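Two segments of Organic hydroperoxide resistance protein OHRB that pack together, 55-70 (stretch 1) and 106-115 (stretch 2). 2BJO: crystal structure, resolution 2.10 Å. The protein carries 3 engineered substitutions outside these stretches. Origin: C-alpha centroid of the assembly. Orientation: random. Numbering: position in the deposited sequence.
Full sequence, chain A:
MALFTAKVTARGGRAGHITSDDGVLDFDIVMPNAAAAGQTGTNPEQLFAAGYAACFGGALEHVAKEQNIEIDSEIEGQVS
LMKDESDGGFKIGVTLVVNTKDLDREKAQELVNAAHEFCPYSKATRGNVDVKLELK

Stretch 1, residues 55-70: CFGGALEHVAKEQNIE
Stretch 2, residues 106-115: EKAQELVNAA

Helices that cross steeply often meet through small residues at the crossing point and reserve polar bonds for the periphery, and residues 55-70 and 106-115 of OHRB illustrate the principle. The strongest polar link lies where the first helix has given way to a turn. The CA-to-CB bond of Gln 67 points toward the second helix; with chi1 m and chi2 t the side chain donates from Gln 67 NE2 to Glu 110 OE1 at 2.9 Å, nearly linear at 165°. Gln 67 OE1 accepts a weak hydrogen bond from Lys 107 NZ at 3.4 Å. The carboxamide suits this place because it can donate and accept at once. Within the second helix, Lys 107 NZ also forms a salt bridge to Glu 110 OE2 at 3.2 Å, so the three side chains make one network. Lys 107 has chi1 t and chi2 p, with chi3 -12° and chi4 95° between wells. Glu 110 extends with chi1 and chi2 both t, which brings its end nearer although its CA-to-CB bond points sideways.

The backbone that presents Gln 67 is a type I turn from Lys 65 to Asn 68, with Gln 67 at phi/psi -107/12 and Asn 68 in the left-handed region at 58/34. Ile 69 then becomes extended (-102/131), and Ile 69 N donates a hydrogen bond to Ala 64 O at 2.9 Å. With chi1 m and chi2 t, Ile 69 CD1 lies 3.4 Å from Lys 107 CD, using the aliphatic part of a lysine whose amine serves the polar network.

Inward lies the apolar packing. The first helix, already under way at 55, and the second, which runs through 106-115 and beyond at both ends, have axes that approach to 8.4 Å, their N-to-C directions 119° apart. Ala 59 and Ala 115 set the register, with CA atoms 4.8 Å apart and CB atoms 4.0 Å apart. Ala 115 is a knob among Phe 56, Ala 59, Leu 60 and Val 63, and its methyl permits close backbone approach: Ala 115 CB is 3.7 Å from Leu 60 N. The same CB covers one face of the Phe 56 ring, 4.1 Å from the centroid. Phe 56 (chi1 -154°, chi2 -93°) also brings CZ to 3.4 Å from Val 112 O.

Leu 60 (chi1 t, chi2 p) sends CD1 to 3.7 Å from Leu 111 CB and 4.0 Å from Val 112 CG2; Val 112 has chi1 t. Val 63, chi1 m, places CG2 3.4 Å from Leu 111 O and CG1 3.9 Å from Ala 114 CB. Leu 111 (chi1 m, chi2 t) fits CD1 3.9 Å from Ala 64 CB, while CD2 reaches 3.5 Å from Gln 67 NE2, joining packing to network. Together the stretches bury 566 Å².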

# COMPACT_ATOMS: atom_id res chain seq x y z
N CYS A 55 1.02 -4.12 -8.21
CA CYS A 55 1.36 -2.97 -9.04
C CYS A 55 2.51 -3.32 -9.99
O CYS A 55 2.45 -2.97 -11.17
CB CYS A 55 1.78 -1.75 -8.18
SG CYS A 55 2.36 -0.26 -9.03
N PHE A 56 3.52 -4.00 -9.46
CA PHE A 56 4.69 -4.30 -10.26
C PHE A 56 4.41 -5.36 -11.34
O PHE A 56 4.88 -5.21 -12.47
CB PHE A 56 5.88 -4.71 -9.39
CG PHE A 56 7.21 -4.43 -10.02
CD1 PHE A 56 7.87 -5.39 -10.77
CD2 PHE A 56 7.80 -3.18 -9.85
CE1 PHE A 56 9.11 -5.13 -11.35
CE2 PHE A 56 9.04 -2.91 -10.41
CZ PHE A 56 9.70 -3.88 -11.16
N GLY A 57 3.67 -6.40 -10.98
CA GLY A 57 3.14 -7.36 -11.94
C GLY A 57 2.33 -6.76 -13.08
O GLY A 57 2.48 -7.17 -14.24
N GLY A 58 1.47 -5.80 -12.75
CA GLY A 58 0.70 -5.09 -13.76
C GLY A 58 1.59 -4.30 -14.70
O GLY A 58 1.38 -4.28 -15.92
N ALA A 59 2.59 -3.65 -14.11
CA ALA A 59 3.54 -2.82 -14.84
C ALA A 59 4.42 -3.68 -15.74
O ALA A 59 4.69 -3.31 -16.89
CB ALA A 59 4.33 -2.02 -13.85
N LEU A 60 4.85 -4.83 -15.22
CA LEU A 60 5.68 -5.78 -15.97
C LEU A 60 4.89 -6.34 -17.17
O LEU A 60 5.39 -6.44 -18.30
CB LEU A 60 6.20 -6.83 -14.99
CG LEU A 60 7.28 -7.76 -15.53
CD1 LEU A 60 8.62 -7.09 -15.80
CD2 LEU A 60 7.40 -8.95 -14.58
N GLU A 61 3.62 -6.68 -16.94
CA GLU A 61 2.71 -7.15 -17.98
C GLU A 61 2.45 -6.10 -19.06
O GLU A 61 2.44 -6.43 -20.24
CB GLU A 61 1.35 -7.51 -17.38
CG GLU A 61 0.25 -7.94 -18.32
CD GLU A 61 -1.02 -8.13 -17.51
OE1 GLU A 61 -1.46 -9.27 -17.35
OE2 GLU A 61 -1.59 -7.15 -17.00
N HIS A 62 2.22 -4.86 -18.64
CA HIS A 62 2.06 -3.76 -19.60
C HIS A 62 3.32 -3.50 -20.43
O HIS A 62 3.22 -3.25 -21.61
CB HIS A 62 1.60 -2.49 -18.85
CG HIS A 62 1.44 -1.29 -19.72
ND1 HIS A 62 2.50 -0.52 -20.15
CD2 HIS A 62 0.33 -0.74 -20.28
CE1 HIS A 62 2.07 0.46 -20.92
NE2 HIS A 62 0.75 0.34 -21.01
N VAL A 63 4.53 -3.54 -19.86
CA VAL A 63 5.75 -3.22 -20.62
C VAL A 63 6.07 -4.33 -21.62
O VAL A 63 6.57 -4.09 -22.72
CB VAL A 63 6.97 -2.80 -19.76
CG1 VAL A 63 6.66 -1.50 -19.07
CG2 VAL A 63 7.39 -3.86 -18.79
N ALA A 64 5.77 -5.55 -21.21
CA ALA A 64 5.92 -6.75 -22.02
C ALA A 64 4.94 -6.70 -23.19
O ALA A 64 5.32 -6.99 -24.33
CB ALA A 64 5.72 -7.97 -21.16
N LYS A 65 3.69 -6.34 -22.89
CA LYS A 65 2.65 -6.22 -23.92
C LYS A 65 3.02 -5.33 -25.09
O LYS A 65 2.79 -5.67 -26.25
CB LYS A 65 1.39 -5.62 -23.30
CG LYS A 65 0.24 -6.57 -23.29
CD LYS A 65 -0.57 -6.51 -24.59
CE LYS A 65 -1.76 -7.50 -24.51
NZ LYS A 65 -3.12 -7.06 -25.02
N GLU A 66 3.57 -4.17 -24.73
CA GLU A 66 4.19 -3.21 -25.64
C GLU A 66 5.17 -3.80 -26.67
O GLU A 66 5.36 -3.22 -27.74
CB GLU A 66 4.87 -2.13 -24.79
CG GLU A 66 3.94 -1.09 -24.20
CD GLU A 66 3.36 -0.19 -25.29
OE1 GLU A 66 2.11 -0.13 -25.33
OE2 GLU A 66 4.12 0.42 -26.09
N GLN A 67 5.80 -4.91 -26.33
CA GLN A 67 6.72 -5.69 -27.16
C GLN A 67 6.16 -7.02 -27.67
O GLN A 67 6.90 -7.85 -28.19
CB GLN A 67 8.00 -5.92 -26.33
CG GLN A 67 8.69 -4.60 -26.04
CD GLN A 67 10.10 -4.76 -25.52
OE1 GLN A 67 10.86 -5.60 -26.02
NE2 GLN A 67 10.45 -3.96 -24.50
N ASN A 68 4.84 -7.19 -27.50
CA ASN A 68 4.05 -8.40 -27.80
C ASN A 68 4.50 -9.67 -27.07
O ASN A 68 4.40 -10.79 -27.59
CB ASN A 68 3.93 -8.62 -29.30
CG ASN A 68 3.38 -7.39 -29.98
OD1 ASN A 68 2.17 -7.33 -30.17
ND2 ASN A 68 4.22 -6.40 -30.29
N ILE A 69 4.99 -9.45 -25.85
CA ILE A 69 5.49 -10.52 -25.01
C ILE A 69 4.43 -10.84 -23.96
O ILE A 69 3.90 -9.95 -23.31
CB ILE A 69 6.87 -10.15 -24.39
CG1 ILE A 69 7.91 -9.97 -25.49
CG2 ILE A 69 7.38 -11.24 -23.42
CD1 ILE A 69 9.22 -9.32 -25.09
N GLU A 70 4.11 -12.12 -23.82
CA GLU A 70 3.22 -12.65 -22.80
C GLU A 70 4.09 -13.13 -21.66
O GLU A 70 4.96 -13.95 -21.89
CB GLU A 70 2.46 -13.86 -23.32
CG GLU A 70 1.52 -13.58 -24.49
CD GLU A 70 0.36 -12.72 -24.07
OE1 GLU A 70 -0.26 -13.04 -23.04
OE2 GLU A 70 0.07 -11.71 -24.75
N GLU A 106 18.05 -11.51 -20.20
CA GLU A 106 18.36 -10.19 -20.73
C GLU A 106 17.06 -9.41 -20.87
O GLU A 106 16.98 -8.25 -20.55
CB GLU A 106 18.86 -10.07 -22.18
CG GLU A 106 19.77 -11.06 -22.79
CD GLU A 106 19.19 -12.39 -23.18
OE1 GLU A 106 19.23 -12.73 -24.39
OE2 GLU A 106 18.76 -13.05 -22.21
N LYS A 107 16.04 -10.07 -21.41
CA LYS A 107 14.75 -9.40 -21.60
C LYS A 107 14.07 -9.12 -20.27
O LYS A 107 13.50 -8.03 -20.08
CB LYS A 107 13.88 -10.24 -22.56
CG LYS A 107 12.44 -9.82 -22.66
CD LYS A 107 12.05 -8.53 -23.38
CE LYS A 107 13.05 -7.47 -23.78
NZ LYS A 107 13.52 -7.62 -25.18
N ALA A 108 14.14 -10.10 -19.38
CA ALA A 108 13.60 -9.93 -18.01
C ALA A 108 14.21 -8.68 -17.34
O ALA A 108 13.45 -7.85 -16.80
CB ALA A 108 13.78 -11.21 -17.16
N GLN A 109 15.53 -8.56 -17.38
CA GLN A 109 16.22 -7.39 -16.82
C GLN A 109 15.67 -6.09 -17.40
O GLN A 109 15.35 -5.15 -16.66
CB GLN A 109 17.74 -7.42 -17.07
CG GLN A 109 18.48 -6.32 -16.29
CD GLN A 109 18.33 -6.56 -14.79
OE1 GLN A 109 17.58 -5.88 -14.08
NE2 GLN A 109 19.04 -7.58 -14.31
N GLU A 110 15.54 -6.05 -18.72
CA GLU A 110 15.04 -4.85 -19.39
C GLU A 110 13.63 -4.50 -18.95
O GLU A 110 13.37 -3.34 -18.64
CB GLU A 110 15.09 -5.04 -20.91
CG GLU A 110 14.59 -3.87 -21.76
CD GLU A 110 14.26 -4.33 -23.16
OE1 GLU A 110 13.28 -3.81 -23.74
OE2 GLU A 110 14.98 -5.21 -23.68
N LEU A 111 12.73 -5.48 -18.92
CA LEU A 111 11.33 -5.24 -18.54
C LEU A 111 11.04 -4.90 -17.07
O LEU A 111 10.09 -4.21 -16.75
CB LEU A 111 10.44 -6.43 -18.94
CG LEU A 111 10.48 -6.65 -20.46
CD1 LEU A 111 9.61 -7.86 -20.65
CD2 LEU A 111 10.03 -5.52 -21.36
N VAL A 112 11.88 -5.43 -16.19
CA VAL A 112 11.88 -5.09 -14.78
C VAL A 112 12.21 -3.60 -14.62
O VAL A 112 11.52 -2.87 -13.90
CB VAL A 112 12.82 -6.06 -14.03
CG1 VAL A 112 13.20 -5.57 -12.62
CG2 VAL A 112 12.16 -7.42 -13.90
N ASN A 113 13.27 -3.14 -15.28
CA ASN A 113 13.62 -1.73 -15.18
C ASN A 113 12.49 -0.87 -15.74
O ASN A 113 12.10 0.08 -15.08
CB ASN A 113 14.92 -1.42 -15.90
CG ASN A 113 16.11 -2.16 -15.32
OD1 ASN A 113 16.13 -2.52 -14.15
ND2 ASN A 113 17.13 -2.39 -16.15
N ALA A 114 11.96 -1.22 -16.91
CA ALA A 114 10.85 -0.48 -17.48
C ALA A 114 9.63 -0.45 -16.55
O ALA A 114 8.99 0.59 -16.33
CB ALA A 114 10.55 -1.03 -18.88
N ALA A 115 9.30 -1.60 -15.99
CA ALA A 115 8.24 -1.74 -15.01
C ALA A 115 8.44 -0.84 -13.80
O ALA A 115 7.47 -0.28 -13.31
CB ALA A 115 8.10 -3.20 -14.54